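Local coordinates for protein APL1 (Anopheles gambiae, PDB 3O6N) that pairs with LRIM1 in a leucine-rich repeat heterodimer that regulates complement-like immunity in the mosquito, at residues Asp25-Met30 with Asn54-Lys59. Residues are numbered along the deposited sequence; the frame is centred on the assembly and turned at random.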
# COMPACT_ATOMS: atom_id res chain seq x y z
N ASP A 25 2.48 -31.84 15.30
CA ASP A 25 1.88 -32.96 14.57
C ASP A 25 0.40 -33.14 14.85
O ASP A 25 -0.08 -34.27 14.96
CB ASP A 25 2.64 -34.25 14.88
CG ASP A 25 4.12 -34.14 14.56
OD1 ASP A 25 4.45 -33.78 13.41
OD2 ASP A 25 4.95 -34.40 15.46
N VAL A 26 -0.33 -32.04 14.96
CA VAL A 26 -1.78 -32.10 15.08
C VAL A 26 -2.36 -32.27 13.69
O VAL A 26 -2.05 -31.50 12.78
CB VAL A 26 -2.35 -30.82 15.69
CG1 VAL A 26 -3.87 -30.88 15.72
CG2 VAL A 26 -1.79 -30.59 17.08
N HIS A 27 -3.20 -33.29 13.51
CA HIS A 27 -3.81 -33.52 12.21
C HIS A 27 -5.30 -33.79 12.32
O HIS A 27 -5.73 -34.89 12.67
CB HIS A 27 -3.08 -34.63 11.46
CG HIS A 27 -1.66 -34.29 11.13
ND1 HIS A 27 -1.33 -33.33 10.20
CD2 HIS A 27 -0.49 -34.76 11.62
CE1 HIS A 27 -0.01 -33.23 10.13
NE2 HIS A 27 0.52 -34.09 10.98
N ILE A 28 -6.08 -32.76 12.02
CA ILE A 28 -7.53 -32.83 12.07
C ILE A 28 -8.06 -32.51 10.68
O ILE A 28 -7.72 -31.47 10.12
CB ILE A 28 -8.11 -31.80 13.05
CG1 ILE A 28 -7.56 -32.02 14.46
CG2 ILE A 28 -9.64 -31.84 13.05
CD1 ILE A 28 -7.97 -30.94 15.44
N ASP A 29 -8.86 -33.40 10.12
CA ASP A 29 -9.54 -33.07 8.87
C ASP A 29 -11.02 -32.82 9.14
O ASP A 29 -11.45 -32.79 10.29
CB ASP A 29 -9.34 -34.17 7.81
CG ASP A 29 -9.70 -35.55 8.32
OD1 ASP A 29 -10.90 -35.86 8.39
OD2 ASP A 29 -8.77 -36.32 8.64
N MET A 30 -11.79 -32.61 8.08
CA MET A 30 -13.21 -32.32 8.22
C MET A 30 -13.94 -33.48 8.90
O MET A 30 -14.83 -33.27 9.72
CB MET A 30 -13.83 -32.04 6.84
CG MET A 30 -12.99 -31.12 5.97
SD MET A 30 -13.00 -29.40 6.52
CE MET A 30 -14.30 -28.73 5.49
N ASN A 54 4.17 -28.22 12.17
CA ASN A 54 3.90 -29.42 11.40
C ASN A 54 2.49 -29.94 11.65
O ASN A 54 2.28 -31.13 11.85
CB ASN A 54 4.94 -30.50 11.74
CG ASN A 54 5.43 -31.25 10.52
OD1 ASN A 54 4.65 -31.58 9.62
ND2 ASN A 54 6.73 -31.51 10.47
N SER A 55 1.52 -29.02 11.64
CA SER A 55 0.14 -29.37 11.96
C SER A 55 -0.85 -28.95 10.88
O SER A 55 -0.58 -28.02 10.10
CB SER A 55 -0.27 -28.74 13.30
OG SER A 55 0.56 -29.20 14.35
N THR A 56 -1.98 -29.63 10.84
CA THR A 56 -3.10 -29.26 9.98
C THR A 56 -4.42 -29.40 10.75
O THR A 56 -4.66 -30.41 11.42
CB THR A 56 -3.16 -30.13 8.71
OG1 THR A 56 -3.47 -31.49 9.07
CG2 THR A 56 -1.84 -30.10 7.97
N MET A 57 -5.26 -28.38 10.65
CA MET A 57 -6.60 -28.43 11.23
C MET A 57 -7.59 -27.89 10.22
O MET A 57 -7.87 -26.69 10.21
CB MET A 57 -6.66 -27.62 12.53
CG MET A 57 -5.83 -28.18 13.67
SD MET A 57 -6.25 -27.42 15.25
CE MET A 57 -5.63 -25.76 15.02
N ARG A 58 -8.12 -28.77 9.38
CA ARG A 58 -8.99 -28.33 8.29
C ARG A 58 -10.28 -27.70 8.82
O ARG A 58 -10.87 -26.84 8.17
CB ARG A 58 -9.24 -29.48 7.32
CG ARG A 58 -7.95 -30.17 6.89
CD ARG A 58 -8.03 -30.87 5.54
NE ARG A 58 -6.83 -31.65 5.27
CZ ARG A 58 -5.73 -31.17 4.68
NH1 ARG A 58 -5.67 -29.90 4.29
NH2 ARG A 58 -4.69 -31.96 4.48
N LYS A 59 -10.69 -28.12 10.01
CA LYS A 59 -11.72 -27.41 10.75
C LYS A 59 -11.19 -27.08 12.13
O LYS A 59 -10.70 -27.96 12.84
CB LYS A 59 -13.00 -28.25 10.85
CG LYS A 59 -14.07 -27.61 11.73
CD LYS A 59 -15.39 -28.38 11.68
CE LYS A 59 -16.45 -27.69 12.52
NZ LYS A 59 -17.79 -28.32 12.37
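Strand 27-28, with His-27 and Ile-28, lies parallel to strand 56-57, with Thr-56 and Met-57, near the N-terminal end of the leucine-rich repeat domain. The pair shows how successive solenoid coils are joined by a second short parallel sheet just past the main strands 21-24 and 49-53. Three backbone bonds zip the coils together: Thr-56 N to Val-26 O (2.7 Å), Ile-28 N to Thr-56 O and Arg-58 N to Ile-28 O (both 2.8 Å). Ahead of them a side chain replaces the carbonyl, for Val-26 N donates to Ser-55 OG at 3.0 Å. That hydroxyl also bonds Lys-53 O, and its chi1 of -60° sets it beside its own backbone N. The apolar contacts lie on the buried face, where Met-57 CG is 3.9 Å from both Val-26 CG1 and Ile-28 CD1; Phe-37 and Phe-52 pack around this group. Apart from this cluster, poorly ordered Met-30 brings SD near Arg-58 CB, the side chains at about a right angle. Arg-58 NH1, on the His-27 side, is hydrogen-bonded to Gln-80 OE1. On that more exposed face the bridge partners His-27 and Thr-56 cross obliquely, and Thr-56 OG1 lies in the imidazole plane, at the ring edge, 3.0 Å from His-27 ND1 in a nearly straight hydrogen bond (165°).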